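Local coordinates for aspartokinase (Synechocystis, PDB 3L76), which probably catalyses the ATP-dependent phosphorylation of the beta-carboxyl group of aspartate, and binds lysine and threonine between its ACT domains, at residues A[10-15]-A[231-236]; A[158-163]-A[215-220]; A[202-207]-A[562-567]; A[332-337]-A[345-350]. One frame throughout, in Å; residues are numbered along the deposited sequence.

Interaction 1 of 4, residues A[10-15]-A[231-236]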
loop_
_atom_site.group_PDB
_atom_site.type_symbol
_atom_site.label_atom_id
_atom_site.label_comp_id
_atom_site.label_asym_id
_atom_site.label_seq_id
_atom_site.Cartn_x
_atom_site.Cartn_y
_atom_site.Cartn_z
ATOM N N GLY A 10 10.387 -11.282 -7.653
ATOM C CA GLY A 10 9.606 -11.796 -6.543
ATOM C C GLY A 10 10.260 -12.935 -5.787
ATOM O O GLY A 10 10.535 -12.809 -4.600
ATOM N N THR A 11 10.511 -14.045 -6.471
ATOM C CA THR A 11 11.072 -15.229 -5.828
ATOM C C THR A 11 12.367 -14.934 -5.087
ATOM O O THR A 11 12.618 -15.491 -4.021
ATOM C CB THR A 11 11.340 -16.345 -6.844
ATOM O OG1 THR A 11 12.211 -15.850 -7.871
ATOM C CG2 THR A 11 10.036 -16.819 -7.463
ATOM N N SER A 12 13.185 -14.059 -5.661
ATOM C CA SER A 12 14.460 -13.689 -5.062
ATOM C C SER A 12 14.252 -13.015 -3.708
ATOM O O SER A 12 15.203 -12.780 -2.970
ATOM C CB SER A 12 15.227 -12.753 -5.998
ATOM O OG SER A 12 15.299 -13.285 -7.310
ATOM N N VAL A 13 12.995 -12.731 -3.388
ATOM C CA VAL A 13 12.635 -11.919 -2.229
ATOM C C VAL A 13 11.407 -12.503 -1.514
ATOM O O VAL A 13 10.759 -11.845 -0.706
ATOM C CB VAL A 13 12.412 -10.440 -2.676
ATOM C CG1 VAL A 13 11.442 -9.693 -1.776
ATOM C CG2 VAL A 13 13.743 -9.716 -2.759
ATOM N N GLY A 14 11.104 -13.762 -1.805
ATOM C CA GLY A 14 9.895 -14.387 -1.299
ATOM C C GLY A 14 9.873 -14.612 0.200
ATOM O O GLY A 14 8.804 -14.648 0.812
ATOM N N THR A 15 11.052 -14.777 0.790
ATOM C CA THR A 15 11.154 -15.054 2.218
ATOM C C THR A 15 12.106 -14.077 2.874
ATOM O O THR A 15 12.973 -13.504 2.213
ATOM C CB THR A 15 11.677 -16.475 2.505
ATOM O OG1 THR A 15 13.083 -16.532 2.235
ATOM C CG2 THR A 15 10.942 -17.506 1.660
ATOM N N ARG A 231 21.105 -12.819 -14.395
ATOM C CA ARG A 231 21.868 -13.659 -13.475
ATOM C C ARG A 231 20.932 -14.328 -12.485
ATOM O O ARG A 231 19.724 -14.092 -12.504
ATOM C CB ARG A 231 22.913 -12.829 -12.721
ATOM C CG ARG A 231 24.083 -12.370 -13.574
ATOM C CD ARG A 231 24.680 -11.071 -13.053
ATOM N NE ARG A 231 25.842 -11.264 -12.191
ATOM C CZ ARG A 231 27.066 -10.837 -12.483
ATOM N NH1 ARG A 231 27.294 -10.189 -13.621
ATOM N NH2 ARG A 231 28.063 -11.054 -11.633
ATOM N N SER A 232 21.495 -15.171 -11.623
ATOM C CA SER A 232 20.720 -15.830 -10.581
ATOM C C SER A 232 21.153 -15.351 -9.213
ATOM O O SER A 232 22.327 -15.053 -9.004
ATOM C CB SER A 232 20.895 -17.336 -10.643
ATOM O OG SER A 232 20.310 -17.925 -9.497
ATOM N N SER A 233 20.200 -15.300 -8.284
ATOM C CA SER A 233 20.447 -14.834 -6.920
ATOM C C SER A 233 21.108 -15.898 -6.046
ATOM O O SER A 233 21.881 -15.577 -5.149
ATOM C CB SER A 233 19.136 -14.391 -6.269
ATOM O OG SER A 233 18.382 -13.575 -7.145
ATOM N N TRP A 234 20.798 -17.163 -6.313
ATOM C CA TRP A 234 21.321 -18.272 -5.521
ATOM C C TRP A 234 22.677 -18.737 -6.039
ATOM O O TRP A 234 23.074 -19.882 -5.839
ATOM C CB TRP A 234 20.331 -19.437 -5.539
ATOM C CG TRP A 234 19.001 -19.103 -4.932
ATOM C CD1 TRP A 234 18.549 -19.464 -3.695
ATOM C CD2 TRP A 234 17.955 -18.331 -5.531
ATOM N NE1 TRP A 234 17.284 -18.968 -3.489
ATOM C CE2 TRP A 234 16.897 -18.268 -4.604
ATOM C CE3 TRP A 234 17.810 -17.686 -6.763
ATOM C CZ2 TRP A 234 15.711 -17.588 -4.870
ATOM C CZ3 TRP A 234 16.635 -17.009 -7.023
ATOM C CH2 TRP A 234 15.600 -16.967 -6.082
ATOM N N SER A 235 23.388 -17.830 -6.696
ATOM C CA SER A 235 24.628 -18.166 -7.378
ATOM C C SER A 235 25.498 -16.925 -7.515
ATOM O O SER A 235 25.023 -15.802 -7.355
ATOM C CB SER A 235 24.316 -18.749 -8.764
ATOM O OG SER A 235 25.442 -18.723 -9.625
ATOM N N ASP A 236 26.776 -17.126 -7.799
ATOM C CA ASP A 236 27.637 -16.009 -8.156
ATOM C C ASP A 236 28.198 -16.186 -9.574
ATOM O O ASP A 236 29.207 -15.584 -9.947
ATOM C CB ASP A 236 28.737 -15.804 -7.110
ATOM C CG ASP A 236 28.207 -15.171 -5.824
ATOM O OD1 ASP A 236 27.940 -15.910 -4.852
ATOM O OD2 ASP A 236 28.049 -13.934 -5.787
#

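Interaction 2 of 4, residues A[158-163]-A[215-220]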
loop_
_atom_site.group_PDB
_atom_site.type_symbol
_atom_site.label_atom_id
_atom_site.label_comp_id
_atom_site.label_asym_id
_atom_site.label_seq_id
_atom_site.Cartn_x
_atom_site.Cartn_y
_atom_site.Cartn_z
ATOM N N SER A 158 11.293 -0.459 -15.344
ATOM C CA SER A 158 11.703 0.609 -14.439
ATOM C C SER A 158 13.209 0.586 -14.310
ATOM O O SER A 158 13.865 1.611 -14.416
ATOM C CB SER A 158 11.060 0.457 -13.057
ATOM O OG SER A 158 9.653 0.618 -13.120
ATOM N N ALA A 159 13.755 -0.606 -14.097
ATOM C CA ALA A 159 15.186 -0.756 -13.872
ATOM C C ALA A 159 15.999 -0.213 -15.036
ATOM O O ALA A 159 16.921 0.583 -14.853
ATOM C CB ALA A 159 15.533 -2.204 -13.619
ATOM N N VAL A 160 15.656 -0.653 -16.239
ATOM C CA VAL A 160 16.354 -0.198 -17.428
ATOM C C VAL A 160 16.191 1.306 -17.629
ATOM O O VAL A 160 17.180 2.005 -17.838
ATOM C CB VAL A 160 15.926 -0.988 -18.700
ATOM C CG1 VAL A 160 16.467 -0.317 -19.942
ATOM C CG2 VAL A 160 16.419 -2.432 -18.626
ATOM N N ALA A 161 14.954 1.800 -17.569
ATOM C CA ALA A 161 14.691 3.246 -17.660
ATOM C C ALA A 161 15.529 4.055 -16.666
ATOM O O ALA A 161 15.968 5.162 -16.968
ATOM C CB ALA A 161 13.218 3.542 -17.462
ATOM N N LEU A 162 15.758 3.487 -15.484
ATOM C CA LEU A 162 16.520 4.162 -14.443
ATOM C C LEU A 162 17.981 4.197 -14.810
ATOM O O LEU A 162 18.611 5.245 -14.732
ATOM C CB LEU A 162 16.337 3.466 -13.091
ATOM C CG LEU A 162 15.147 3.947 -12.273
ATOM C CD1 LEU A 162 14.928 3.037 -11.097
ATOM C CD2 LEU A 162 15.378 5.374 -11.824
ATOM N N ALA A 163 18.519 3.044 -15.200
ATOM C CA ALA A 163 19.907 2.958 -15.641
ATOM C C ALA A 163 20.157 3.935 -16.787
ATOM O O ALA A 163 21.207 4.572 -16.842
ATOM C CB ALA A 163 20.268 1.528 -16.051
ATOM N N PRO A 215 10.339 -8.202 -22.780
ATOM C CA PRO A 215 10.829 -7.687 -24.065
ATOM C C PRO A 215 10.946 -6.160 -24.130
ATOM O O PRO A 215 11.930 -5.665 -24.694
ATOM C CB PRO A 215 9.788 -8.211 -25.067
ATOM C CG PRO A 215 9.381 -9.511 -24.481
ATOM C CD PRO A 215 9.376 -9.304 -22.975
ATOM N N ARG A 216 9.979 -5.433 -23.564
ATOM C CA ARG A 216 9.983 -3.969 -23.614
ATOM C C ARG A 216 11.251 -3.398 -22.990
ATOM O O ARG A 216 11.762 -2.363 -23.421
ATOM C CB ARG A 216 8.739 -3.382 -22.938
ATOM C CG ARG A 216 8.718 -1.848 -22.853
ATOM C CD ARG A 216 7.521 -1.263 -23.584
ATOM N NE ARG A 216 6.406 -2.208 -23.600
ATOM C CZ ARG A 216 5.316 -2.077 -24.353
ATOM N NH1 ARG A 216 5.169 -1.029 -25.154
ATOM N NH2 ARG A 216 4.362 -2.999 -24.299
ATOM N N ALA A 217 11.760 -4.092 -21.978
ATOM C CA ALA A 217 12.940 -3.645 -21.259
ATOM C C ALA A 217 14.244 -3.903 -22.031
ATOM O O ALA A 217 15.158 -3.060 -22.058
ATOM C CB ALA A 217 12.984 -4.297 -19.884
ATOM N N VAL A 218 14.341 -5.068 -22.657
ATOM C CA VAL A 218 15.506 -5.334 -23.488
ATOM C C VAL A 218 15.551 -4.358 -24.669
ATOM O O VAL A 218 16.628 -3.943 -25.087
ATOM C CB VAL A 218 15.610 -6.822 -23.920
ATOM C CG1 VAL A 218 14.265 -7.361 -24.266
ATOM C CG2 VAL A 218 16.555 -6.971 -25.092
ATOM N N GLU A 219 14.376 -3.959 -25.158
ATOM C CA GLU A 219 14.276 -2.993 -26.242
ATOM C C GLU A 219 14.654 -1.574 -25.805
ATOM O O GLU A 219 15.212 -0.795 -26.584
ATOM C CB GLU A 219 12.876 -3.018 -26.852
ATOM C CG GLU A 219 12.591 -1.909 -27.872
ATOM C CD GLU A 219 11.226 -2.086 -28.508
ATOM O OE1 GLU A 219 11.117 -2.852 -29.503
ATOM O OE2 GLU A 219 10.259 -1.488 -27.990
ATOM N N ILE A 220 14.347 -1.225 -24.562
ATOM C CA ILE A 220 14.761 0.075 -24.039
ATOM C C ILE A 220 16.275 0.074 -23.888
ATOM O O ILE A 220 16.933 1.013 -24.318
ATOM C CB ILE A 220 14.052 0.425 -22.726
ATOM C CG1 ILE A 220 12.606 0.829 -23.014
ATOM C CG2 ILE A 220 14.751 1.580 -22.027
ATOM C CD1 ILE A 220 11.718 0.710 -21.804
#

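Interaction 3 of 4, residues A[202-207]-A[562-567]. With LYS (lysine), chain E.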
loop_
_atom_site.group_PDB
_atom_site.type_symbol
_atom_site.label_atom_id
_atom_site.label_comp_id
_atom_site.label_asym_id
_atom_site.label_seq_id
_atom_site.Cartn_x
_atom_site.Cartn_y
_atom_site.Cartn_z
ATOM N N MET A 202 17.419 -11.459 -28.472
ATOM C CA MET A 202 16.630 -11.708 -27.275
ATOM C C MET A 202 15.174 -11.406 -27.562
ATOM O O MET A 202 14.275 -12.099 -27.086
ATOM C CB MET A 202 17.137 -10.853 -26.116
ATOM C CG MET A 202 16.474 -11.145 -24.763
ATOM S SD MET A 202 16.782 -12.808 -24.156
ATOM C CE MET A 202 15.147 -13.538 -24.266
ATOM N N LEU A 203 14.948 -10.366 -28.352
ATOM C CA LEU A 203 13.601 -10.002 -28.756
ATOM C C LEU A 203 12.980 -11.068 -29.667
ATOM O O LEU A 203 11.845 -11.477 -29.460
ATOM C CB LEU A 203 13.592 -8.625 -29.433
ATOM C CG LEU A 203 13.896 -7.424 -28.518
ATOM C CD1 LEU A 203 14.069 -6.131 -29.299
ATOM C CD2 LEU A 203 12.805 -7.240 -27.480
ATOM N N GLU A 204 13.724 -11.534 -30.660
ATOM C CA GLU A 204 13.180 -12.550 -31.558
ATOM C C GLU A 204 13.000 -13.883 -30.835
ATOM O O GLU A 204 12.185 -14.703 -31.242
ATOM C CB GLU A 204 14.030 -12.722 -32.822
ATOM C CG GLU A 204 13.925 -11.571 -33.820
ATOM C CD GLU A 204 12.560 -11.486 -34.508
ATOM O OE1 GLU A 204 11.607 -12.160 -34.076
ATOM O OE2 GLU A 204 12.427 -10.718 -35.481
ATOM N N LEU A 205 13.753 -14.082 -29.755
ATOM C CA LEU A 205 13.647 -15.300 -28.950
ATOM C C LEU A 205 12.929 -15.011 -27.631
ATOM O O LEU A 205 13.190 -15.655 -26.617
ATOM C CB LEU A 205 15.033 -15.907 -28.676
ATOM C CG LEU A 205 15.785 -16.512 -29.870
ATOM C CD1 LEU A 205 17.299 -16.615 -29.629
ATOM C CD2 LEU A 205 15.202 -17.873 -30.252
ATOM N N ALA A 206 12.024 -14.039 -27.655
ATOM C CA ALA A 206 11.254 -13.653 -26.470
ATOM C C ALA A 206 10.829 -14.827 -25.594
ATOM O O ALA A 206 10.911 -14.757 -24.367
ATOM C CB ALA A 206 10.038 -12.848 -26.869
ATOM N N SER A 207 10.368 -15.899 -26.222
ATOM C CA SER A 207 9.890 -17.068 -25.492
ATOM C C SER A 207 10.977 -17.697 -24.616
ATOM O O SER A 207 10.680 -18.240 -23.555
ATOM C CB SER A 207 9.325 -18.119 -26.460
ATOM O OG SER A 207 10.364 -18.877 -27.057
ATOM N N ALA A 562 8.154 -18.521 -42.739
ATOM C CA ALA A 562 8.096 -17.066 -42.552
ATOM C C ALA A 562 9.374 -16.528 -41.914
ATOM O O ALA A 562 10.031 -17.194 -41.121
ATOM C CB ALA A 562 6.871 -16.655 -41.734
ATOM N N THR A 563 9.714 -15.297 -42.242
ATOM C CA THR A 563 11.061 -14.844 -41.971
ATOM C C THR A 563 11.132 -13.397 -41.450
ATOM O O THR A 563 10.215 -12.601 -41.653
ATOM C CB THR A 563 11.900 -15.048 -43.254
ATOM O OG1 THR A 563 13.016 -15.904 -42.988
ATOM C CG2 THR A 563 12.337 -13.753 -43.838
ATOM N N SER A 564 12.191 -13.089 -40.713
ATOM C CA SER A 564 12.684 -11.712 -40.604
ATOM C C SER A 564 14.181 -11.772 -40.900
ATOM O O SER A 564 14.692 -12.821 -41.278
ATOM C CB SER A 564 12.396 -11.096 -39.232
ATOM O OG SER A 564 13.200 -11.655 -38.223
ATOM N N GLU A 565 14.898 -10.673 -40.751
ATOM C CA GLU A 565 16.336 -10.722 -41.036
ATOM C C GLU A 565 17.101 -11.703 -40.141
ATOM O O GLU A 565 18.170 -12.167 -40.512
ATOM C CB GLU A 565 16.977 -9.335 -40.934
ATOM C CG GLU A 565 16.320 -8.257 -41.793
ATOM C CD GLU A 565 15.042 -7.742 -41.186
ATOM O OE1 GLU A 565 14.715 -8.158 -40.054
ATOM O OE2 GLU A 565 14.381 -6.911 -41.835
ATOM N N ILE A 566 16.567 -12.015 -38.963
ATOM C CA ILE A 566 17.311 -12.840 -38.008
ATOM C C ILE A 566 16.507 -14.000 -37.422
ATOM O O ILE A 566 16.994 -14.723 -36.557
ATOM C CB ILE A 566 17.922 -11.979 -36.842
ATOM C CG1 ILE A 566 16.847 -11.523 -35.852
ATOM C CG2 ILE A 566 18.675 -10.764 -37.393
ATOM C CD1 ILE A 566 17.409 -10.709 -34.692
ATOM N N LYS A 567 15.276 -14.169 -37.893
ATOM C CA LYS A 567 14.426 -15.278 -37.451
ATOM C C LYS A 567 13.846 -16.017 -38.642
ATOM O O LYS A 567 13.294 -15.394 -39.545
ATOM C CB LYS A 567 13.272 -14.786 -36.574
ATOM C CG LYS A 567 12.476 -15.917 -35.939
ATOM C CD LYS A 567 11.389 -15.401 -34.973
ATOM C CE LYS A 567 10.991 -16.475 -33.949
ATOM N NZ LYS A 567 9.685 -16.171 -33.321
HETATM N N LYS E . 20.372 -14.689 -45.061
HETATM C CA LYS E . 20.266 -16.077 -44.634
HETATM C C LYS E . 20.444 -17.010 -45.839
HETATM O O LYS E . 20.574 -16.556 -46.986
HETATM C CB LYS E . 18.934 -16.337 -43.917
HETATM C CG LYS E . 17.670 -15.961 -44.722
HETATM C CD LYS E . 16.388 -16.261 -43.918
HETATM C CE LYS E . 16.136 -15.213 -42.835
HETATM N NZ LYS E . 16.125 -13.828 -43.427
HETATM O OXT LYS E . 20.487 -18.235 -45.691
#

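Interaction 4 of 4, residues A[332-337]-A[345-350]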
loop_
_atom_site.group_PDB
_atom_site.type_symbol
_atom_site.label_atom_id
_atom_site.label_comp_id
_atom_site.label_asym_id
_atom_site.label_seq_id
_atom_site.Cartn_x
_atom_site.Cartn_y
_atom_site.Cartn_z
ATOM N N ALA A 332 17.614 -23.279 -62.936
ATOM C CA ALA A 332 18.366 -24.494 -63.227
ATOM C C ALA A 332 18.063 -25.649 -62.266
ATOM O O ALA A 332 18.096 -26.814 -62.650
ATOM C CB ALA A 332 19.857 -24.193 -63.264
ATOM N N ILE A 333 17.776 -25.325 -61.015
ATOM C CA ILE A 333 17.366 -26.337 -60.049
ATOM C C ILE A 333 15.958 -26.856 -60.359
ATOM O O ILE A 333 15.675 -28.048 -60.224
ATOM C CB ILE A 333 17.342 -25.770 -58.629
ATOM C CG1 ILE A 333 18.619 -24.981 -58.345
ATOM C CG2 ILE A 333 17.147 -26.888 -57.624
ATOM C CD1 ILE A 333 18.536 -24.151 -57.090
ATOM N N ALA A 334 15.084 -25.948 -60.779
ATOM C CA ALA A 334 13.668 -26.252 -60.983
ATOM C C ALA A 334 13.351 -27.589 -61.680
ATOM O O ALA A 334 12.577 -28.385 -61.153
ATOM C CB ALA A 334 12.954 -25.081 -61.697
ATOM N N PRO A 335 13.917 -27.829 -62.874
ATOM C CA PRO A 335 13.583 -29.078 -63.576
ATOM C C PRO A 335 13.778 -30.328 -62.711
ATOM O O PRO A 335 13.029 -31.294 -62.845
ATOM C CB PRO A 335 14.549 -29.081 -64.766
ATOM C CG PRO A 335 14.806 -27.637 -65.021
ATOM C CD PRO A 335 14.829 -26.981 -63.662
ATOM N N ALA A 336 14.751 -30.294 -61.814
ATOM C CA ALA A 336 14.990 -31.409 -60.902
ATOM C C ALA A 336 13.858 -31.636 -59.898
ATOM O O ALA A 336 13.831 -32.664 -59.230
ATOM C CB ALA A 336 16.314 -31.221 -60.164
ATOM N N LEU A 337 12.940 -30.679 -59.774
ATOM C CA LEU A 337 11.800 -30.834 -58.862
ATOM C C LEU A 337 10.543 -31.339 -59.582
ATOM O O LEU A 337 9.466 -31.384 -58.995
ATOM C CB LEU A 337 11.486 -29.510 -58.161
ATOM C CG LEU A 337 12.135 -29.049 -56.847
ATOM C CD1 LEU A 337 13.362 -29.844 -56.457
ATOM C CD2 LEU A 337 12.448 -27.555 -56.900
ATOM N N GLN A 345 3.466 -27.325 -66.300
ATOM C CA GLN A 345 2.677 -27.071 -65.084
ATOM C C GLN A 345 3.374 -27.404 -63.767
ATOM O O GLN A 345 2.704 -27.713 -62.787
ATOM C CB GLN A 345 1.357 -27.839 -65.118
ATOM C CG GLN A 345 0.446 -27.524 -66.292
ATOM C CD GLN A 345 -0.676 -28.536 -66.411
ATOM O OE1 GLN A 345 -0.690 -29.532 -65.694
ATOM N NE2 GLN A 345 -1.614 -28.293 -67.318
ATOM N N GLU A 346 4.701 -27.343 -63.744
ATOM C CA GLU A 346 5.463 -27.700 -62.555
ATOM C C GLU A 346 6.680 -26.813 -62.362
ATOM O O GLU A 346 7.438 -26.583 -63.296
ATOM C CB GLU A 346 5.942 -29.147 -62.646
ATOM C CG GLU A 346 4.832 -30.127 -62.824
ATOM C CD GLU A 346 5.320 -31.558 -62.893
ATOM O OE1 GLU A 346 4.570 -32.393 -63.431
ATOM O OE2 GLU A 346 6.442 -31.849 -62.424
ATOM N N ALA A 347 6.869 -26.333 -61.139
ATOM C CA ALA A 347 8.083 -25.615 -60.780
ATOM C C ALA A 347 8.503 -24.575 -61.829
ATOM O O ALA A 347 9.505 -24.747 -62.512
ATOM C CB ALA A 347 9.198 -26.609 -60.546
ATOM N N GLU A 348 7.729 -23.503 -61.943
ATOM C CA GLU A 348 7.955 -22.434 -62.912
ATOM C C GLU A 348 8.474 -21.221 -62.150
ATOM O O GLU A 348 8.057 -20.973 -61.019
ATOM C CB GLU A 348 6.641 -22.125 -63.638
ATOM C CG GLU A 348 6.513 -20.730 -64.232
ATOM C CD GLU A 348 5.063 -20.345 -64.499
ATOM O OE1 GLU A 348 4.840 -19.266 -65.094
ATOM O OE2 GLU A 348 4.153 -21.116 -64.106
ATOM N N ILE A 349 9.388 -20.473 -62.756
ATOM C CA ILE A 349 10.037 -19.369 -62.068
ATOM C C ILE A 349 9.495 -18.009 -62.519
ATOM O O ILE A 349 9.280 -17.785 -63.713
ATOM C CB ILE A 349 11.568 -19.446 -62.234
ATOM C CG1 ILE A 349 12.087 -20.775 -61.684
ATOM C CG2 ILE A 349 12.259 -18.278 -61.547
ATOM C CD1 ILE A 349 11.843 -21.958 -62.619
ATOM N N ILE A 350 9.250 -17.116 -61.550
ATOM C CA ILE A 350 8.892 -15.734 -61.855
ATOM C C ILE A 350 9.774 -14.812 -61.043
ATOM O O ILE A 350 10.435 -15.237 -60.092
ATOM C CB ILE A 350 7.412 -15.417 -61.607
ATOM C CG1 ILE A 350 7.129 -15.342 -60.098
ATOM C CG2 ILE A 350 6.525 -16.415 -62.352
ATOM C CD1 ILE A 350 5.665 -15.437 -59.726
#

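Interaction 1 of 4, residues A[10-15]-A[231-236]
Ser-12 and Ser-233 meet hydroxyl to hydroxyl: the two OG atoms lie 3.1 Å apart in a hydrogen bond that either could donate. Beside this bond, the six-membered end of the Trp-234 indole reaches the backbone of the other segment. Its CZ2 has Thr-11 O at the ring edge, close to the ring plane, at 3.8 Å, while CH2 comes obliquely to within 3.6 Å of Ser-12 CA. Thr-11 itself crosses the indole at about a right angle, with OG1 4.0 Å from CH2. Trp-234 CG lies beside the backbone N (chi1 -62°), a torsion that swings the end of the ring back toward 10-15 although the side chain starts off to the flank. Further out, Arg-25 of helix 16-31 hydrogen-bonds the carbonyls of Ser-233 and Ser-235, and Arg-28 makes a salt bridge with Asp-236, so that helix grips the turn bearing the indole. Thr-15 caps the start of the same helix by accepting from Arg-18 N. The loop 10-15, which joins strand 3-8 to helix 16-31, belongs to the glycine-rich signature of aspartokinases, which in relatives lies at the active site of the amino acid kinase fold.

Interaction 2 of 4, residues A[158-163]-A[215-220]
Val-160 turns CG1 anti to its own backbone N (chi1 169°), which leaves CG2 beside that N, and the two methyls reach different neighbours on helix 215-224. On the opposing helix Ile-220 has chi1 at -75°; there CG2 is the branch anti to N, and it is this methyl that leans across to Val-160. Val-160 CG1 packs against Ile-220 CG2, with the two side chains at a slant to each other, and CG1 stands 3.8 Å from Ile-220 CB. The valine also straddles the carbonyl of Ala-217: CG1 and CG2 each stand 3.7 Å from Ala-217 O, and CG2 is also 4.1 Å from Ala-217 CB. Ala-217 thus offers a low, smooth place on its helix where the branched valine can settle.

The segment axes approach to 8.9 Å and run nearly parallel, at 12°. Such pairing is what the alpha/beta sandwich of the amino acid kinase fold produces: each helix leads into a strand of the same sheet, 170-175 after the first and 228-232 after the second, and those strands pair in parallel. The contact is buried and apolar. On helix 154-166, Leu-162 rests on Val-133 and Ser-158 on Phe-136, both of strand 130-138, so this helix packs on that strand as well as on its partner. Away from Val-160, Val-218 packs against Met-202 and Leu-203 of helix 199-204. Glu-219 accepts a hydrogen bond through OE1 from the backbone N of Ala-363, beyond strand 348-361, which ties the kinase helix to the regulatory part of the chain.

Interaction 3 of 4, residues A[202-207]-A[562-567]
The carboxylate of Glu-204 is the flat group here, and Ser-564 comes at it from over a face: Ser-564 OG donates to Glu-204 OE2 across 3.0 Å, 60° out of the carboxylate plane. Ser-392 OG also hydrogen-bonds OE2, and the backbone N of Glu-393 donates to OE1, so both oxygens of this buried acid have partners. Lys-567 passes the group at a slant with its extended chain, CD lying 3.4 Å from OE1. Its NZ stays 4.5 Å from Glu-204 OE1, too far for a salt bridge, although the nearby positive charge may still favour the ionised acid. Nearer the backbone, chi1 (-72°), with CG beside the backbone N, sets Glu-204 CG against Ile-566 CG1, 3.6 Å away, and the bend at chi2 (-69°) then turns the carboxylate toward Ser-564.

Glu-204 closes helix 199-204 of the kinase part, whereas 562-567 is the tight hairpin joining strands 560-563 and 567-573 of an ACT domain; the contact is a junction between catalytic and regulatory parts. Ser-564 N bonds Lys-567 O to close this turn. The carbonyl of Ser-564 takes a hydrogen bond from NZ of a bound lysine at 2.8 Å, and Thr-563 OG1 lies alongside the ligand's CE. Asp-298, Ile-299, Asp-300, Met-537 and Ala-544 also hydrogen-bond this lysine. Ser-392 and Glu-393, the other partners of Glu-204, line a second lysine pocket.

Interaction 4 of 4, residues A[332-337]-A[345-350]
Ala-334 CB is the centre of the close-packed part. It points at the strand segment and sits 3.6 Å from Ala-347 O, with Ala-347 CB 4.2 Å away. Ile-349 points back toward 332-337; in one of its two deposited conformers, with CG1 beside the backbone N (chi1 -59°), CD1 approaches the same methyl, though how closely is uncertain. The chain at 334-337 comes close to the start of the strand here, with 5.6 Å between Ala-334 CA and Ala-347 CA.

Toward the C-terminal end of 332-337 the fit is slacker: Leu-337 CB is 4.4 Å from Ala-347 CB, and the leucine spends its bulk on Val-278 and Val-284 instead. On the solvent side Glu-348 points away from 332-337, and Gln-345 is exposed. Polar bonds here run to the connecting loop, where Arg-338 donates to the carbonyls of both Glu-346 and Ala-347 while Glu-346 OE1 bonds Ser-339 OG.

Ala-347 has left-handed backbone angles (phi 45°, psi 70°), and with Glu-348 it faces Leu-276 as a G1 beta bulge. This bulge starts the last strand, which pairs antiparallel with strand 271-279. Packing of the second helix's end against the last strand fits the beta-alpha-beta-beta-alpha-beta order of the ACT fold.

In the fold
Interactions 1 and 2 both lie in the kinase part, with centres 20 Å apart, and are tied through the chain: helix 215-224 runs on into strand 228-232, whose end carries interaction 1. Interaction 2 touches interaction 3 directly, Leu-203 CD1 lying 4.1 Å from Glu-219 CB, so the packed kinase helices continue to the junction where Ser-564 holds a bound lysine. Interaction 4 stands apart in the first ACT domain, its centre about 30 Å from that of interaction 3 and 57 Å from that of interaction 1. A regulatory ligand is nonetheless close: the side chain of Leu-337 is about 8 Å from a bound threonine.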